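Local coordinates for protein aldehyde dehydrogenase (Anabaena variabilis, PDB 4H7N) that probably oxidises aldehydes to carboxylic acids with NAD+ as the electron acceptor, as a member of the aldehyde dehydrogenase family, at residues A[247-252]-A[285-289]; A[258-264]-A[366-370]; A[253-257]-A[420-426]; A[388-392]-A[434-438]; A[270-276]-A[370-376]. All blocks are in the same frame, centred on the assembly; numbering follows the deposited sequence.

Interaction 1 of 5, residues A[247-252]-A[285-289]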
# COMPACT_ATOMS: atom_id res chain seq x y z
N LEU A 247 5.13 15.33 -36.88
CA LEU A 247 4.67 14.00 -37.33
C LEU A 247 5.80 13.02 -37.60
O LEU A 247 5.58 11.81 -37.53
CB LEU A 247 3.83 14.12 -38.60
CG LEU A 247 2.54 14.93 -38.42
CD1 LEU A 247 1.82 15.02 -39.76
CD2 LEU A 247 1.66 14.32 -37.34
N GLU A 248 6.96 13.54 -37.99
CA GLU A 248 8.12 12.71 -38.23
C GLU A 248 8.58 12.01 -36.94
O GLU A 248 8.84 10.80 -36.95
CB GLU A 248 9.25 13.58 -38.83
CG GLU A 248 10.56 12.86 -38.99
CD GLU A 248 10.47 11.72 -40.00
OE1 GLU A 248 9.88 11.92 -41.08
OE2 GLU A 248 11.02 10.65 -39.71
N LEU A 249 8.67 12.77 -35.84
CA LEU A 249 9.00 12.20 -34.56
C LEU A 249 7.83 11.36 -34.05
O LEU A 249 8.03 10.27 -33.50
CB LEU A 249 9.32 13.32 -33.54
CG LEU A 249 10.62 14.10 -33.86
CD1 LEU A 249 10.85 15.21 -32.81
CD2 LEU A 249 11.87 13.21 -33.98
N ALA A 250 6.62 11.85 -34.22
CA ALA A 250 5.46 11.12 -33.66
C ALA A 250 5.32 9.73 -34.30
O ALA A 250 5.00 8.75 -33.62
CB ALA A 250 4.18 11.92 -33.84
N THR A 251 5.54 9.65 -35.62
CA THR A 251 5.38 8.36 -36.29
C THR A 251 6.52 7.42 -35.90
O THR A 251 6.27 6.24 -35.68
CB THR A 251 5.23 8.48 -37.82
OG1 THR A 251 6.34 9.21 -38.35
CG2 THR A 251 3.92 9.14 -38.20
N SER A 252 7.76 7.90 -35.79
CA SER A 252 8.83 7.01 -35.33
C SER A 252 8.59 6.57 -33.85
O SER A 252 8.81 5.42 -33.50
CB SER A 252 10.22 7.66 -35.46
OG SER A 252 10.59 7.94 -36.81
N GLN A 285 2.53 7.89 -43.29
CA GLN A 285 3.92 7.89 -42.84
C GLN A 285 4.17 6.66 -41.92
O GLN A 285 5.20 5.97 -42.02
CB GLN A 285 4.32 9.23 -42.25
CG GLN A 285 5.81 9.26 -42.01
CD GLN A 285 6.34 10.51 -41.34
OE1 GLN A 285 7.53 10.56 -41.05
NE2 GLN A 285 5.49 11.50 -41.08
N LEU A 286 3.21 6.37 -41.05
CA LEU A 286 3.32 5.21 -40.16
C LEU A 286 3.48 3.91 -40.93
O LEU A 286 4.34 3.03 -40.58
CB LEU A 286 2.10 5.14 -39.21
CG LEU A 286 2.26 4.22 -38.00
CD1 LEU A 286 3.38 4.69 -37.05
CD2 LEU A 286 0.95 4.12 -37.22
N ILE A 287 2.65 3.75 -41.95
CA ILE A 287 2.76 2.54 -42.78
C ILE A 287 4.16 2.39 -43.36
O ILE A 287 4.75 1.29 -43.31
CB ILE A 287 1.71 2.49 -43.88
CG1 ILE A 287 0.33 2.27 -43.27
CG2 ILE A 287 2.00 1.33 -44.84
CD1 ILE A 287 -0.78 2.68 -44.22
N ALA A 288 4.69 3.46 -43.94
CA ALA A 288 5.99 3.37 -44.64
C ALA A 288 7.08 2.91 -43.67
O ALA A 288 7.91 2.02 -43.98
CB ALA A 288 6.36 4.70 -45.27
N LYS A 289 7.06 3.48 -42.45
CA LYS A 289 8.04 3.09 -41.44
C LYS A 289 7.82 1.67 -40.93
O LYS A 289 8.77 0.93 -40.69
CB LYS A 289 8.07 4.13 -40.26
CG LYS A 289 8.51 5.51 -40.72
CD LYS A 289 8.36 6.56 -39.64
CE LYS A 289 9.12 7.83 -40.04
NZ LYS A 289 9.10 8.84 -38.94
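Leu247 meets the amide end of Gln285: its CB lies 4.0 Å from Gln285 NE2. The carbonyl O of Leu247 takes two bonds from Thr251, the helical one from N and a second from OG1. Glu248 comes next. Its CG is anti to the backbone N (chi1 174°) and the chain bends at chi2, which brings the carboxylate to the end of Lys289. OE2 of Glu248 forms a salt bridge with Lys289 NZ at 2.7 Å. The ammonium group arrives from above the carboxylate plane, 68° out of it. The two helices, 247-259 and 279-292, lie side by side on one face of the seven-stranded sheet. The axes of segments 247-252 and 285-289 cross at -50° and approach to 9.5 Å. Thr251 points at the second helix. Its OG1 accepts from Lys289 NZ at 2.8 Å while donating to Leu247 O. Thr251 O rests on Leu286 CD1 at 3.6 Å. Ser252 supplies another acceptor, its OG 2.8 Å from Lys289 NZ. Gln285 OE1, on the lysine's own helix, is 3.1 Å from NZ, so four oxygens share the three ammonium protons. Ser252 OG also bonds to Asp473 of the second subunit.

Interaction 2 of 5, residues A[258-264]-A[366-370]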
# COMPACT_ATOMS: atom_id res chain seq x y z
N ALA A 258 4.69 0.97 -30.19
CA ALA A 258 3.67 -0.08 -30.48
C ALA A 258 4.23 -1.45 -30.83
O ALA A 258 3.55 -2.42 -30.63
CB ALA A 258 2.75 0.37 -31.57
N VAL A 259 5.46 -1.54 -31.37
CA VAL A 259 5.91 -2.82 -31.86
C VAL A 259 7.23 -3.34 -31.30
O VAL A 259 7.60 -4.47 -31.59
CB VAL A 259 5.92 -2.88 -33.41
CG1 VAL A 259 4.61 -2.36 -33.96
CG2 VAL A 259 7.11 -2.13 -33.98
N VAL A 260 7.91 -2.57 -30.45
CA VAL A 260 9.10 -3.06 -29.79
C VAL A 260 8.66 -4.28 -28.97
O VAL A 260 7.56 -4.33 -28.44
CB VAL A 260 9.81 -1.98 -28.92
CG1 VAL A 260 8.94 -1.56 -27.76
CG2 VAL A 260 11.15 -2.50 -28.44
N ASN A 261 9.50 -5.30 -29.00
CA ASN A 261 9.22 -6.61 -28.42
C ASN A 261 7.97 -7.23 -29.06
O ASN A 261 7.23 -7.96 -28.41
CB ASN A 261 9.04 -6.52 -26.89
CG ASN A 261 9.41 -7.84 -26.18
OD1 ASN A 261 10.36 -8.50 -26.56
ND2 ASN A 261 8.62 -8.24 -25.21
N THR A 262 7.72 -6.90 -30.32
CA THR A 262 6.52 -7.39 -31.05
C THR A 262 5.22 -6.96 -30.32
O THR A 262 4.17 -7.63 -30.41
CB THR A 262 6.56 -8.90 -31.27
OG1 THR A 262 7.86 -9.28 -31.75
CG2 THR A 262 5.56 -9.34 -32.32
N GLY A 263 5.30 -5.86 -29.59
CA GLY A 263 4.12 -5.34 -28.89
C GLY A 263 3.76 -6.05 -27.61
O GLY A 263 2.73 -5.74 -27.01
N GLN A 264 4.63 -6.95 -27.15
CA GLN A 264 4.40 -7.79 -25.99
C GLN A 264 4.92 -7.06 -24.76
O GLN A 264 6.01 -7.34 -24.26
CB GLN A 264 5.09 -9.16 -26.16
CG GLN A 264 4.59 -9.90 -27.39
CD GLN A 264 5.44 -11.10 -27.74
OE1 GLN A 264 4.98 -12.24 -27.64
NE2 GLN A 264 6.70 -10.85 -28.19
N PHE A 366 -1.39 -7.00 -26.62
CA PHE A 366 -0.04 -7.54 -26.41
C PHE A 366 0.53 -8.03 -27.75
O PHE A 366 1.19 -9.07 -27.81
CB PHE A 366 -0.10 -8.68 -25.39
CG PHE A 366 0.79 -8.50 -24.21
CD1 PHE A 366 0.60 -7.43 -23.34
CD2 PHE A 366 1.84 -9.39 -23.96
CE1 PHE A 366 1.40 -7.24 -22.22
CE2 PHE A 366 2.66 -9.19 -22.83
CZ PHE A 366 2.43 -8.14 -21.97
N GLY A 367 0.28 -7.27 -28.82
CA GLY A 367 0.78 -7.58 -30.16
C GLY A 367 1.20 -6.32 -30.90
O GLY A 367 1.06 -5.20 -30.38
N PRO A 368 1.70 -6.46 -32.15
CA PRO A 368 2.30 -5.30 -32.81
C PRO A 368 1.26 -4.57 -33.68
O PRO A 368 1.48 -4.33 -34.88
CB PRO A 368 3.39 -5.93 -33.66
CG PRO A 368 2.78 -7.24 -34.10
CD PRO A 368 1.91 -7.69 -32.93
N ILE A 369 0.15 -4.21 -33.06
CA ILE A 369 -1.00 -3.69 -33.79
C ILE A 369 -1.18 -2.20 -33.53
O ILE A 369 -1.09 -1.77 -32.40
CB ILE A 369 -2.29 -4.38 -33.36
CG1 ILE A 369 -2.11 -5.89 -33.35
CG2 ILE A 369 -3.43 -4.01 -34.30
CD1 ILE A 369 -1.55 -6.47 -34.64
N MSE A 370 -1.46 -1.45 -34.59
CA MSE A 370 -1.56 -0.01 -34.52
C MSE A 370 -2.88 0.36 -35.13
O MSE A 370 -2.96 0.57 -36.35
CB MSE A 370 -0.40 0.60 -35.29
CG MSE A 370 0.91 0.46 -34.53
SE MSE A 370 2.48 0.92 -35.61
CE MSE A 370 2.58 -0.65 -36.77
O HOH W 1 1.36 -2.87 -29.40
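Residues 258-264 and 366-370 pack without a direct hydrogen bond between them: Ala258, Val259 and the turn after helix 247-259 lie against Phe366, Pro368 and Met370, where the chain enters strand 369-375. The backbones come closest at two glycines. Gly263 CA makes a C-H...O contact with Gly367 O at 3.4 Å, with an angle of 161° at the hydrogen. A CB on Gly263 would clash with that oxygen, and its positive phi also favours glycine. Next to it, Gln264 CA stands over one face of the Phe366 ring, 4.0 Å from the centroid. Phe366, Gly367 and Pro368 match the Phe-Gly-Pro motif familiar in aldehyde dehydrogenases, and the Phe366 side chain is about 10 Å from that of Glu232, the predicted active-site residue. Pro368 is the centre of an inverse gamma turn. Its CG runs alongside Thr262 CG2 at 3.9 Å, and its CB meets Val259 CG1 at 3.8 Å, the two side chains crossing at about a right angle. The Met370 chain, a selenomethionine, bends at chi3 (-74°), which brings CE against Val259 CG1. Its CG presses on Ala258 CB at 3.5 Å, a tight fit. Within the turn, Gln264 NE2 donates to Asn261 O at 2.9 Å and Asn261 ND2 donates to Gln264 O at 2.9 Å. The N and NE2 of Gln264 reach Asn261 O from opposite faces of its plane. Asn261 ND2 and Gln264 O also bond to Asn137, and Thr262 OG1 bonds to Gly306 O.

Interaction 3 of 5, residues A[253-257]-A[420-426]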
# COMPACT_ATOMS: atom_id res chain seq x y z
N ALA A 253 8.16 7.50 -32.99
CA ALA A 253 8.02 7.18 -31.58
C ALA A 253 6.88 6.16 -31.36
O ALA A 253 7.03 5.23 -30.57
CB ALA A 253 7.73 8.43 -30.79
N ILE A 254 5.76 6.38 -32.05
CA ILE A 254 4.57 5.54 -31.88
C ILE A 254 4.82 4.15 -32.49
O ILE A 254 4.44 3.13 -31.91
CB ILE A 254 3.33 6.22 -32.46
CG1 ILE A 254 2.92 7.36 -31.51
CG2 ILE A 254 2.20 5.23 -32.72
CD1 ILE A 254 2.01 8.39 -32.09
N LEU A 255 5.55 4.10 -33.60
CA LEU A 255 5.90 2.80 -34.16
C LEU A 255 6.73 1.99 -33.17
O LEU A 255 6.46 0.80 -32.91
CB LEU A 255 6.63 2.98 -35.50
CG LEU A 255 7.17 1.68 -36.07
CD1 LEU A 255 6.03 0.74 -36.41
CD2 LEU A 255 8.10 1.97 -37.23
N TRP A 256 7.75 2.61 -32.60
CA TRP A 256 8.63 1.94 -31.63
C TRP A 256 7.82 1.51 -30.40
O TRP A 256 7.86 0.37 -29.95
CB TRP A 256 9.83 2.81 -31.26
CG TRP A 256 10.72 2.10 -30.30
CD1 TRP A 256 11.65 1.14 -30.60
CD2 TRP A 256 10.69 2.21 -28.89
NE1 TRP A 256 12.24 0.67 -29.45
CE2 TRP A 256 11.67 1.31 -28.38
CE3 TRP A 256 9.98 3.02 -28.00
CZ2 TRP A 256 11.91 1.17 -27.01
CZ3 TRP A 256 10.21 2.87 -26.64
CH2 TRP A 256 11.17 1.94 -26.15
N GLY A 257 7.04 2.44 -29.88
CA GLY A 257 6.25 2.16 -28.73
C GLY A 257 5.23 1.07 -28.97
O GLY A 257 4.98 0.30 -28.05
N ASP A 420 6.86 12.21 -27.07
CA ASP A 420 7.50 10.92 -27.20
C ASP A 420 6.51 9.85 -26.76
O ASP A 420 5.39 10.17 -26.31
CB ASP A 420 8.74 10.89 -26.34
CG ASP A 420 9.81 10.00 -26.89
OD1 ASP A 420 9.48 8.98 -27.57
OD2 ASP A 420 11.00 10.32 -26.60
N ALA A 421 6.88 8.56 -26.91
CA ALA A 421 5.98 7.48 -26.50
C ALA A 421 6.73 6.40 -25.78
O ALA A 421 7.90 6.12 -26.09
CB ALA A 421 5.25 6.87 -27.71
N ALA A 422 6.04 5.79 -24.81
CA ALA A 422 6.53 4.67 -24.03
C ALA A 422 7.82 4.92 -23.29
O ALA A 422 8.65 4.01 -23.16
CB ALA A 422 6.68 3.44 -24.93
N LEU A 423 8.03 6.14 -22.80
CA LEU A 423 9.32 6.46 -22.19
C LEU A 423 9.58 5.66 -20.97
O LEU A 423 10.76 5.35 -20.70
CB LEU A 423 9.48 7.95 -21.92
CG LEU A 423 9.74 8.74 -23.19
CD1 LEU A 423 9.57 10.21 -22.95
CD2 LEU A 423 11.14 8.43 -23.72
N THR A 424 8.53 5.20 -20.27
CA THR A 424 8.77 4.39 -19.07
C THR A 424 9.39 3.05 -19.39
O THR A 424 9.93 2.42 -18.52
CB THR A 424 7.56 4.18 -18.18
OG1 THR A 424 6.57 3.40 -18.86
CG2 THR A 424 7.00 5.54 -17.79
N ALA A 425 9.33 2.64 -20.63
CA ALA A 425 10.07 1.44 -21.01
C ALA A 425 11.60 1.68 -21.01
O ALA A 425 12.38 0.75 -20.81
CB ALA A 425 9.54 0.90 -22.35
N MSE A 426 12.06 2.92 -21.16
CA MSE A 426 13.51 3.19 -21.27
C MSE A 426 14.05 3.87 -20.05
O MSE A 426 15.23 4.03 -19.90
CB MSE A 426 13.81 4.06 -22.48
CG MSE A 426 13.50 3.25 -23.72
SE MSE A 426 14.68 1.66 -23.87
CE MSE A 426 16.44 2.50 -23.61
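Gly257 and Ala253 of helix 247-259 face Ala422 and Ala421 of the loop after strand 415-418, with CA atoms 5.3 Å apart for Gly257 and Ala422 and 5.5 Å apart for Ala253 and Ala421. Small residues allow this closeness. A CB on Gly257 would lie tight against Ala421 CB and close to Ala422 CB. Ala421 CB rests on Ala253 O at 3.7 Å. Ala253 CB in turn lies 3.7 Å from Asp420 OD1. That carboxylate oxygen accepts from Ala421 N at 2.7 Å, on its anti side. Trp256 has the widest reach. Its CG is anti to the backbone N (chi1 -179°), and this sends the six-membered ring out toward the loop. CZ3 touches Ala422 CB at 4.0 Å, and Ala421 O sits at the ring edge, near its plane. CH2 meets Met426 CG at 3.6 Å. The selenium of Met426 is 5.2 Å from the centroid of the six-membered ring, an oblique Met-aromatic contact. Trp470, Trp471 and Phe472 of the second subunit also meet the Trp256 ring, so the contact lies at the dimer interface. Replacing Trp256 with an alanine removes the ring and would probably leave Ala422 and Met426, and the aromatic residues of the second subunit, without their neighbour. No hydrogen bond joins the two segments. The contact therefore depends on close apolar fit between helix and loop, while Asp420 OD1 and Ala421 N pair within the loop.

Interaction 4 of 5, residues A[388-392]-A[434-438]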
# COMPACT_ATOMS: atom_id res chain seq x y z
N THR A 388 -11.43 3.34 -21.07
CA THR A 388 -10.70 2.09 -20.91
C THR A 388 -10.79 1.71 -19.45
O THR A 388 -10.93 2.61 -18.60
CB THR A 388 -9.20 2.32 -21.28
OG1 THR A 388 -8.43 1.17 -20.95
CG2 THR A 388 -8.61 3.52 -20.52
N ILE A 389 -10.68 0.42 -19.16
CA ILE A 389 -10.54 -0.05 -17.76
C ILE A 389 -9.11 -0.08 -17.27
O ILE A 389 -8.85 -0.37 -16.11
CB ILE A 389 -11.10 -1.48 -17.57
CG1 ILE A 389 -10.31 -2.47 -18.41
CG2 ILE A 389 -12.57 -1.51 -17.92
CD1 ILE A 389 -10.38 -3.87 -17.84
N TYR A 390 -8.18 0.31 -18.13
CA TYR A 390 -6.79 0.40 -17.77
C TYR A 390 -6.36 1.85 -17.44
O TYR A 390 -7.16 2.78 -17.54
CB TYR A 390 -5.96 -0.11 -18.96
CG TYR A 390 -6.17 -1.59 -19.20
CD1 TYR A 390 -5.60 -2.49 -18.33
CD2 TYR A 390 -6.95 -2.11 -20.24
CE1 TYR A 390 -5.75 -3.85 -18.51
CE2 TYR A 390 -7.06 -3.49 -20.44
CZ TYR A 390 -6.46 -4.34 -19.56
OH TYR A 390 -6.49 -5.72 -19.57
N GLY A 391 -5.11 2.03 -17.06
CA GLY A 391 -4.64 3.35 -16.69
C GLY A 391 -3.19 3.36 -16.32
O GLY A 391 -2.78 3.99 -15.34
N LEU A 392 -2.38 2.68 -17.15
CA LEU A 392 -0.99 2.54 -16.86
C LEU A 392 -0.21 3.75 -17.40
O LEU A 392 0.43 4.48 -16.62
CB LEU A 392 -0.44 1.23 -17.49
CG LEU A 392 0.91 0.77 -17.01
CD1 LEU A 392 0.95 0.51 -15.51
CD2 LEU A 392 1.41 -0.49 -17.71
N ALA A 434 -0.51 3.47 -10.86
CA ALA A 434 -1.49 3.11 -11.89
C ALA A 434 -2.90 3.59 -11.56
O ALA A 434 -3.28 3.71 -10.39
CB ALA A 434 -1.51 1.61 -12.11
N PHE A 435 -3.69 3.84 -12.60
CA PHE A 435 -5.07 4.22 -12.47
C PHE A 435 -5.93 3.01 -12.86
O PHE A 435 -5.49 2.10 -13.60
CB PHE A 435 -5.36 5.41 -13.37
CG PHE A 435 -4.86 6.75 -12.85
CD1 PHE A 435 -3.52 7.02 -12.70
CD2 PHE A 435 -5.77 7.77 -12.58
CE1 PHE A 435 -3.07 8.23 -12.24
CE2 PHE A 435 -5.35 9.01 -12.09
CZ PHE A 435 -3.98 9.25 -11.94
N ASN A 436 -7.19 3.00 -12.41
CA ASN A 436 -8.15 2.00 -12.75
C ASN A 436 -7.61 0.59 -12.46
O ASN A 436 -7.07 0.38 -11.38
CB ASN A 436 -8.60 2.15 -14.20
CG ASN A 436 -9.28 3.49 -14.47
OD1 ASN A 436 -9.91 4.10 -13.57
ND2 ASN A 436 -9.20 3.95 -15.69
N PHE A 437 -7.73 -0.37 -13.38
CA PHE A 437 -7.35 -1.77 -13.09
C PHE A 437 -5.92 -2.12 -13.44
O PHE A 437 -5.58 -3.29 -13.41
CB PHE A 437 -8.31 -2.77 -13.78
CG PHE A 437 -9.65 -2.85 -13.12
CD1 PHE A 437 -9.84 -3.64 -11.99
CD2 PHE A 437 -10.71 -2.06 -13.55
CE1 PHE A 437 -11.07 -3.68 -11.34
CE2 PHE A 437 -11.96 -2.12 -12.93
CZ PHE A 437 -12.14 -2.92 -11.81
N SER A 438 -5.11 -1.14 -13.76
CA SER A 438 -3.73 -1.38 -14.17
C SER A 438 -2.81 -1.70 -13.00
O SER A 438 -1.70 -2.17 -13.22
CB SER A 438 -3.21 -0.21 -14.94
OG SER A 438 -3.69 -0.31 -16.27
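Asn436 and Ser438 both carry their first side-chain branch anti to the carbonyl carbon (chi1 -62° and -80°), and this turns their polar groups onto the backbone of Tyr390 and Gly391. Asn436 ND2 donates to Tyr390 O at 3.0 Å. The oxygen lies near the amide plane of Asn436, but the donor stands above the carbonyl plane of Tyr390. Ser438 OG accepts from Gly391 N at 2.8 Å and also bonds to Gly234 O. Asn436 and Phe437 are the central residues of a type II' beta turn, closed by Ser438 N to Phe435 O. This turn packs on the loop between helix 378-386 and strand 393-397, where Leu392 has its side chain about 4 Å from that of Glu232, the predicted active-site residue. With an alanine in place of Asn436, Tyr390 O would probably lose this donor and the turn would be held less firmly to the loop. Two backbone bonds flank the amide: Phe437 N to Ile389 O at 3.0 Å, and Phe435 N to Gly391 O at 2.9 Å. Ile389 O also sits at the edge of the Phe437 ring. A CB on Gly391 would clash with Phe435 CB. Arg455 of the second subunit makes a cation-pi contact with Phe435.

Interaction 5 of 5, residues A[270-276]-A[370-376]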
# COMPACT_ATOMS: atom_id res chain seq x y z
N GLU A 270 -1.19 0.87 -27.74
CA GLU A 270 -2.14 -0.04 -28.35
C GLU A 270 -3.33 0.67 -29.00
O GLU A 270 -4.17 0.02 -29.59
CB GLU A 270 -2.63 -1.01 -27.29
CG GLU A 270 -1.57 -2.04 -26.87
CD GLU A 270 -2.13 -3.38 -26.32
OE1 GLU A 270 -3.35 -3.62 -26.41
OE2 GLU A 270 -1.31 -4.18 -25.79
N ARG A 271 -3.41 1.99 -28.86
CA ARG A 271 -4.49 2.80 -29.47
C ARG A 271 -3.91 4.16 -29.84
O ARG A 271 -3.21 4.73 -29.05
CB ARG A 271 -5.60 3.09 -28.49
CG ARG A 271 -6.06 1.87 -27.76
CD ARG A 271 -7.19 2.21 -26.83
NE ARG A 271 -6.76 2.63 -25.52
CZ ARG A 271 -7.32 3.62 -24.81
NH1 ARG A 271 -8.24 4.43 -25.35
NH2 ARG A 271 -6.90 3.88 -23.59
N ILE A 272 -4.24 4.65 -31.02
CA ILE A 272 -3.66 5.87 -31.55
C ILE A 272 -4.78 6.79 -32.06
O ILE A 272 -5.60 6.37 -32.91
CB ILE A 272 -2.69 5.53 -32.68
CG1 ILE A 272 -1.56 4.63 -32.16
CG2 ILE A 272 -2.06 6.80 -33.19
CD1 ILE A 272 -0.89 3.83 -33.29
N TYR A 273 -4.84 8.00 -31.49
CA TYR A 273 -5.85 9.00 -31.84
C TYR A 273 -5.15 10.17 -32.50
O TYR A 273 -4.19 10.70 -31.94
CB TYR A 273 -6.59 9.44 -30.57
CG TYR A 273 -7.22 8.25 -29.87
CD1 TYR A 273 -8.42 7.72 -30.31
CD2 TYR A 273 -6.55 7.61 -28.83
CE1 TYR A 273 -8.95 6.57 -29.74
CE2 TYR A 273 -7.07 6.48 -28.21
CZ TYR A 273 -8.27 5.97 -28.69
OH TYR A 273 -8.77 4.87 -28.06
N VAL A 274 -5.60 10.58 -33.69
CA VAL A 274 -4.93 11.64 -34.44
C VAL A 274 -5.92 12.70 -34.91
O VAL A 274 -6.99 12.38 -35.42
CB VAL A 274 -4.22 11.07 -35.69
CG1 VAL A 274 -3.35 12.14 -36.34
CG2 VAL A 274 -3.37 9.87 -35.32
N ALA A 275 -5.54 13.96 -34.74
CA ALA A 275 -6.35 15.08 -35.23
C ALA A 275 -6.77 14.77 -36.67
O ALA A 275 -5.91 14.39 -37.51
CB ALA A 275 -5.52 16.35 -35.21
N GLU A 276 -8.05 14.96 -36.97
CA GLU A 276 -8.57 14.61 -38.32
C GLU A 276 -7.84 15.27 -39.48
O GLU A 276 -7.69 14.65 -40.50
CB GLU A 276 -10.09 14.78 -38.43
CG GLU A 276 -10.58 16.20 -38.22
CD GLU A 276 -12.11 16.29 -38.15
OE1 GLU A 276 -12.78 15.24 -38.26
OE2 GLU A 276 -12.64 17.40 -37.98
N MSE A 370 -1.46 -1.45 -34.59
CA MSE A 370 -1.56 -0.01 -34.52
C MSE A 370 -2.88 0.36 -35.13
O MSE A 370 -2.96 0.57 -36.35
CB MSE A 370 -0.40 0.60 -35.29
CG MSE A 370 0.91 0.46 -34.53
SE MSE A 370 2.48 0.92 -35.61
CE MSE A 370 2.58 -0.65 -36.77
N PRO A 371 -3.95 0.36 -34.34
CA PRO A 371 -5.23 0.90 -34.80
C PRO A 371 -5.26 2.42 -34.66
O PRO A 371 -5.03 2.94 -33.55
CB PRO A 371 -6.26 0.24 -33.85
CG PRO A 371 -5.49 -0.09 -32.61
CD PRO A 371 -4.01 -0.04 -32.92
N VAL A 372 -5.58 3.12 -35.73
CA VAL A 372 -5.52 4.57 -35.77
C VAL A 372 -6.88 5.19 -36.02
O VAL A 372 -7.47 4.92 -37.02
CB VAL A 372 -4.55 5.02 -36.87
CG1 VAL A 372 -4.32 6.52 -36.80
CG2 VAL A 372 -3.22 4.31 -36.68
N MSE A 373 -7.34 6.06 -35.13
CA MSE A 373 -8.65 6.71 -35.24
C MSE A 373 -8.51 8.21 -35.34
O MSE A 373 -7.76 8.76 -34.57
CB MSE A 373 -9.41 6.51 -33.92
CG MSE A 373 -10.49 5.48 -34.03
SE MSE A 373 -11.53 5.41 -32.37
CE MSE A 373 -13.15 6.42 -32.80
N PRO A 374 -9.25 8.89 -36.22
CA PRO A 374 -9.24 10.35 -36.19
C PRO A 374 -10.06 10.94 -35.02
O PRO A 374 -10.92 10.27 -34.50
CB PRO A 374 -9.90 10.73 -37.53
CG PRO A 374 -10.80 9.59 -37.84
CD PRO A 374 -10.24 8.36 -37.18
N PHE A 375 -9.75 12.16 -34.58
CA PHE A 375 -10.69 12.93 -33.73
C PHE A 375 -10.99 14.35 -34.25
O PHE A 375 -10.12 15.02 -34.80
CB PHE A 375 -10.25 12.98 -32.25
CG PHE A 375 -8.90 13.58 -32.04
CD1 PHE A 375 -8.76 14.94 -31.91
CD2 PHE A 375 -7.77 12.77 -31.98
CE1 PHE A 375 -7.50 15.51 -31.69
CE2 PHE A 375 -6.50 13.34 -31.78
CZ PHE A 375 -6.37 14.71 -31.62
N PRO A 376 -12.25 14.81 -34.08
CA PRO A 376 -12.59 16.16 -34.49
C PRO A 376 -12.13 17.25 -33.53
O PRO A 376 -11.98 18.39 -33.95
CB PRO A 376 -14.12 16.13 -34.55
CG PRO A 376 -14.49 15.12 -33.52
CD PRO A 376 -13.42 14.07 -33.59
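Strands 269-275 and 369-375 are parallel neighbours in the seven-stranded sheet, and Ile272 to Ala275 pair in order with Val372 to Phe375. Ile272 and Val274 turn their backbone N and O to this partner. Ile272 N bonds to Pro371 O, and Met373 N to Ile272 O at 2.8 Å. Val274 N then bonds to Met373 O at 3.0 Å, and Phe375 N to Val274 O at 2.9 Å. Glu276 N to Phe375 O extends the ladder past the strand end. Arg271, Tyr273 and Ala275 bond instead to strand 237-241 on the other side. One face carries Ile272, Val274 and Val372 beneath helix 279-292. There Val274 CG2 meets Val372 CG1 at 3.8 Å, and Ile272 CD1 reaches Met370 CB at 3.8 Å. The opposite face carries Tyr273, Met373 and Phe375. Phe375 CG sits between the backbone N and the carbonyl carbon (chi1 58°), which lays the ring across the neighbouring strand. Ala275 CA is 3.8 Å from the ring centroid, 16° off the normal, a CH-pi contact. The selenium of Met373 lies at the edge of the Tyr273 ring, 3.9 Å from CE1. Tyr273 OH accepts from Arg271 NH1 at 2.8 Å and also bonds to His356. The two faces of the sheet differ in chemistry. The face toward the helix is aliphatic at Ile272, Val274 and Val372, while the other combines aromatic contacts with a hydrogen-bonded Arg271-Tyr273 pair that is likely to hold the tyrosine hydroxyl in place.

Helix 247-259 ties three contacts together: interactions 1, 3 and 2 follow its length in order, with neighbouring centres 13 and 11 Å apart. Interaction 5 lies in the sheet beneath and shares Met370 and strand 369-375 with interaction 2. Ile254 CG2 to Ile272 CD1 at 3.4 Å joins interaction 3 to it. Leu286 CD2 of interaction 1 packs on Met370 SE at 3.9 Å. Along the chain, interactions 2 and 5 nest inside the loop interaction 3 closes. Interaction 4 follows 1, 2 and 5, about 27 Å from interaction 1 between centres, and touches interaction 5 where Thr388 CG2 packs on Arg271 NH2. All but interaction 5 touch the second subunit, so this region borders the dimer interface.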